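Side-chain contacts in 3-methylornithine synthase (Methanosarcina barkeri, PDB 3T7V), which isomerises L-lysine to (3R)-3-methyl-D-ornithine by radical chemistry with a [4Fe-4S] cluster and S-adenosylmethionine, a step in making pyrrolysine: residues A[288-293]-A[332-337]; A[29-34]-A[262-267]. One frame throughout, in Å; residues are numbered along the deposited sequence.

Contact 1 (A[288-293]-A[332-337]); sequences LRLNAG and EIMGMK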
# COMPACT_ATOMS: atom_id res chain seq x y z
N LEU A 288 12.43 -9.44 3.16
CA LEU A 288 13.39 -8.39 2.84
C LEU A 288 12.81 -7.02 3.25
O LEU A 288 13.50 -6.10 3.75
CB LEU A 288 13.65 -8.40 1.34
CG LEU A 288 14.47 -9.60 0.82
CD1 LEU A 288 14.53 -9.66 -0.71
CD2 LEU A 288 15.86 -9.54 1.40
N ARG A 289 11.51 -6.89 2.99
CA ARG A 289 10.83 -5.56 3.26
C ARG A 289 10.65 -5.34 4.74
O ARG A 289 10.90 -4.21 5.24
CB ARG A 289 9.47 -5.51 2.53
CG ARG A 289 9.65 -5.37 1.00
CD ARG A 289 8.48 -5.95 0.18
NE ARG A 289 8.71 -5.57 -1.22
CZ ARG A 289 9.58 -6.17 -2.07
NH1 ARG A 289 10.34 -7.21 -1.67
NH2 ARG A 289 9.72 -5.68 -3.31
N LEU A 290 10.24 -6.36 5.50
CA LEU A 290 10.26 -6.23 6.98
C LEU A 290 11.66 -5.95 7.53
O LEU A 290 11.83 -5.06 8.43
CB LEU A 290 9.70 -7.48 7.69
CG LEU A 290 8.20 -7.73 7.36
CD1 LEU A 290 7.85 -9.17 7.79
CD2 LEU A 290 7.30 -6.70 8.10
N ASN A 291 12.70 -6.61 6.96
CA ASN A 291 14.06 -6.32 7.43
C ASN A 291 14.59 -5.00 6.95
O ASN A 291 15.64 -4.58 7.41
CB ASN A 291 14.97 -7.47 6.98
CG ASN A 291 14.74 -8.70 7.82
OD1 ASN A 291 14.30 -8.62 9.00
ND2 ASN A 291 15.07 -9.86 7.26
N ALA A 292 13.87 -4.29 6.10
CA ALA A 292 14.24 -2.90 5.73
C ALA A 292 13.43 -1.87 6.57
O ALA A 292 13.66 -0.66 6.43
CB ALA A 292 13.94 -2.64 4.25
N GLY A 293 12.53 -2.35 7.44
CA GLY A 293 11.81 -1.41 8.34
C GLY A 293 10.30 -1.38 8.21
O GLY A 293 9.66 -0.63 8.89
N GLU A 332 7.19 -16.13 12.20
CA GLU A 332 7.72 -16.91 13.35
C GLU A 332 9.22 -17.26 13.13
O GLU A 332 10.10 -17.07 14.04
CB GLU A 332 6.88 -18.14 13.58
CG GLU A 332 7.31 -18.82 14.91
CD GLU A 332 6.63 -20.17 15.18
OE1 GLU A 332 6.65 -21.06 14.28
OE2 GLU A 332 6.11 -20.34 16.32
N ILE A 333 9.53 -17.74 11.93
CA ILE A 333 10.93 -18.03 11.52
C ILE A 333 11.84 -16.80 11.67
O ILE A 333 13.00 -16.89 12.11
CB ILE A 333 10.93 -18.53 10.06
CG1 ILE A 333 10.45 -19.99 10.05
CG2 ILE A 333 12.28 -18.37 9.41
CD1 ILE A 333 10.00 -20.50 8.69
N MET A 334 11.26 -15.63 11.37
CA MET A 334 12.01 -14.36 11.47
C MET A 334 12.13 -13.87 12.88
O MET A 334 12.87 -12.93 13.12
CB MET A 334 11.30 -13.25 10.68
CG MET A 334 11.34 -13.45 9.20
SD MET A 334 10.39 -12.08 8.52
CE MET A 334 11.52 -10.71 8.84
N GLY A 335 11.38 -14.48 13.82
CA GLY A 335 11.33 -13.97 15.19
C GLY A 335 10.34 -12.86 15.42
O GLY A 335 10.48 -12.06 16.39
N MET A 336 9.34 -12.80 14.55
CA MET A 336 8.33 -11.72 14.66
C MET A 336 6.99 -12.36 14.96
O MET A 336 6.81 -13.57 14.74
CB MET A 336 8.29 -10.89 13.37
CG MET A 336 9.65 -10.17 13.16
SD MET A 336 9.55 -9.14 11.71
CE MET A 336 9.31 -7.54 12.56
N LYS A 337 6.04 -11.55 15.39
CA LYS A 337 4.69 -12.05 15.84
C LYS A 337 3.59 -11.08 15.43
O LYS A 337 3.81 -9.88 15.45
CB LYS A 337 4.70 -12.22 17.39
CG LYS A 337 3.47 -12.75 18.09
CD LYS A 337 3.72 -12.83 19.61
CE LYS A 337 2.45 -13.26 20.40
NZ LYS A 337 1.75 -14.42 19.77
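Leu290 and Asn291 meet Met334 where the C-terminal ends of helices 278-291 and 324-334 come together on the outside of the TIM barrel, Asn291 CA and Met334 CA being 9.2 Å apart. Each helix closes in a Schellman motif, with Gly293 and Gly335 at positive phi as the first residues to leave helical geometry; Gly293 N bonds back to Leu290 O at 3.0 Å, and Gly335 N to Glu332 O.

Met334 bridges most of the gap between the backbones. Its chain runs extended as far as SD and then bends at chi3 (71°), which turns the methyl CE in between Leu290 and Asn291. The side chain of Leu290 crosses it at about a right angle: CB rests against Met334 CE at 3.9 Å, while Leu290 CD1 lies 3.9 Å from Met334 SD. Two residues beyond Met334, Met336 adds its own sulfur, SD standing 4.3 Å from Leu290 CD1, so that one leucine methyl has thioether sulfurs of two methionines as neighbours. Met336 also packs on Val59 of strand 58-68, and Leu290 on Ala276 of strand 275-277, so the contact lies against two barrel strands. No hydrogen bond links the segments. Asn291 approaches Met334 from the opposite direction, and its amide oxygen OD1 comes within 3.5 Å of Met334 CE.

Contact 2 (A[29-34]-A[262-267]); sequences RTLLSL and ISVLRL
Helix 25-32, early in the chain, docks here on helix 258-268, one of the helices around the TIM barrel, through a small, wholly apolar interface. The backbones come nearest at Leu31 and Val264, whose CA atoms are 7.3 Å apart, and both side chains leave the main chain toward the opposite helix. Val264 meets its partners with a single methyl: CG2 lies 3.9 Å from Leu31 CB and 4.1 Å from Leu32 CD2, and so is shared by two consecutive leucines. With chi1 at 170°, CG2 stands beside the backbone N, anti to the carbonyl carbon, and it is this branch that faces the leucines. Leu32 starts off to one side, but its CD2 branch reaches back to the valine, the two side chains crossing at about a right angle. One turn further along helix 258-268, Leu267 takes up the end of Leu31: their CD1 methyls touch at 4.0 Å, again with the side chains crossing almost perpendicularly. All four residues are buried, and no hydrogen bond joins the segments. Polar ties lie just beside them, where Lys260 NZ bonds to the carbonyl oxygens of Leu32 and Leu34. Around the interface, Leu32 packs on Ile220 of helix 216-228, Ser263 touches helix 37-55, and Leu265 reaches inward to Val234 and Val236 of strand 233-238.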
# COMPACT_ATOMS: atom_id res chain seq x y z
N ARG A 29 19.91 12.33 -0.14
CA ARG A 29 20.75 12.03 -1.28
C ARG A 29 21.74 10.95 -1.00
O ARG A 29 22.09 10.20 -1.91
CB ARG A 29 21.50 13.29 -1.81
CG ARG A 29 20.57 14.26 -2.49
CD ARG A 29 21.37 15.53 -2.86
NE ARG A 29 20.48 16.49 -3.53
CZ ARG A 29 20.25 16.48 -4.83
NH1 ARG A 29 20.79 15.55 -5.64
NH2 ARG A 29 19.51 17.45 -5.38
N THR A 30 22.37 11.00 0.20
CA THR A 30 23.38 10.04 0.57
C THR A 30 22.77 8.65 0.69
O THR A 30 23.28 7.68 0.09
CB THR A 30 24.00 10.48 1.84
OG1 THR A 30 24.56 11.78 1.68
CG2 THR A 30 25.10 9.43 2.32
N LEU A 31 21.67 8.56 1.44
CA LEU A 31 21.02 7.24 1.67
C LEU A 31 20.49 6.64 0.38
O LEU A 31 20.67 5.41 0.10
CB LEU A 31 19.91 7.37 2.74
CG LEU A 31 20.46 7.76 4.13
CD1 LEU A 31 19.29 7.85 5.10
CD2 LEU A 31 21.47 6.77 4.71
N LEU A 32 19.92 7.50 -0.46
CA LEU A 32 19.37 7.03 -1.72
C LEU A 32 20.43 6.64 -2.74
O LEU A 32 20.14 5.97 -3.72
CB LEU A 32 18.35 8.02 -2.29
CG LEU A 32 17.05 8.15 -1.45
CD1 LEU A 32 16.26 9.38 -1.94
CD2 LEU A 32 16.16 6.86 -1.51
N SER A 33 21.70 7.07 -2.55
CA SER A 33 22.71 6.70 -3.56
C SER A 33 23.54 5.49 -3.05
O SER A 33 24.50 5.11 -3.70
CB SER A 33 23.54 7.90 -3.99
OG SER A 33 24.14 8.41 -2.87
N LEU A 34 23.17 4.88 -1.91
CA LEU A 34 23.95 3.77 -1.37
C LEU A 34 23.88 2.59 -2.34
O LEU A 34 22.81 2.28 -2.87
CB LEU A 34 23.50 3.34 0.05
CG LEU A 34 23.64 4.30 1.20
CD1 LEU A 34 22.87 3.74 2.38
CD2 LEU A 34 25.10 4.38 1.58
N ILE A 262 12.07 1.98 1.57
CA ILE A 262 11.38 1.56 2.84
C ILE A 262 12.18 2.01 4.07
O ILE A 262 11.63 2.54 5.03
CB ILE A 262 11.07 0.07 2.88
CG1 ILE A 262 9.95 -0.27 1.93
CG2 ILE A 262 10.72 -0.36 4.31
CD1 ILE A 262 9.79 -1.77 1.74
N SER A 263 13.51 1.76 3.99
CA SER A 263 14.33 2.17 5.14
C SER A 263 14.33 3.68 5.31
O SER A 263 14.22 4.17 6.41
CB SER A 263 15.75 1.70 4.98
OG SER A 263 15.80 0.29 4.90
N VAL A 264 14.41 4.42 4.20
CA VAL A 264 14.38 5.88 4.31
C VAL A 264 13.02 6.33 4.85
O VAL A 264 12.94 7.24 5.71
CB VAL A 264 14.66 6.50 2.91
CG1 VAL A 264 14.38 7.98 2.96
CG2 VAL A 264 16.16 6.28 2.58
N LEU A 265 11.91 5.68 4.42
CA LEU A 265 10.59 6.06 4.96
C LEU A 265 10.54 5.81 6.46
O LEU A 265 9.88 6.56 7.19
CB LEU A 265 9.47 5.17 4.31
CG LEU A 265 9.12 5.67 2.88
CD1 LEU A 265 8.17 4.61 2.22
CD2 LEU A 265 8.46 7.03 2.85
N ARG A 266 11.14 4.70 6.89
CA ARG A 266 11.12 4.43 8.36
C ARG A 266 11.92 5.49 9.12
O ARG A 266 11.53 5.87 10.25
CB ARG A 266 11.67 3.05 8.64
CG ARG A 266 11.82 2.64 10.12
CD ARG A 266 10.51 2.79 10.88
NE ARG A 266 9.55 1.80 10.42
CZ ARG A 266 8.22 1.89 10.61
NH1 ARG A 266 7.67 2.90 11.24
NH2 ARG A 266 7.42 0.98 10.05
N LEU A 267 12.97 5.98 8.47
CA LEU A 267 13.78 6.96 9.18
C LEU A 267 13.10 8.33 9.15
O LEU A 267 13.37 9.16 9.99
CB LEU A 267 15.20 7.00 8.55
CG LEU A 267 16.02 5.69 8.71
CD1 LEU A 267 17.36 5.75 7.97
CD2 LEU A 267 16.30 5.41 10.17

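In the fold
The two contacts lie about 19 Å apart, centre to centre, and each is about 18 Å from the centre of the chain, in the outer helical layer of the barrel. Neighbouring helices 258-268 and 278-291 connect them: Ala292 O probably accepts a hydrogen bond from Ser263 OG at 2.8 Å, Gly293 O probably one from Arg266 NE, and Arg289 packs on Ile262. Along the chain contact 2 closes before contact 1 opens. Contact 2 brings in helix 25-32 and contact 1 helix 324-334, so elements from early and late in the chain pack on adjoining barrel helices, contact 1 with the Leu290 side chain about 12 Å from the bound 5-amino-D-isoleucine, contact 2 away from the known sites.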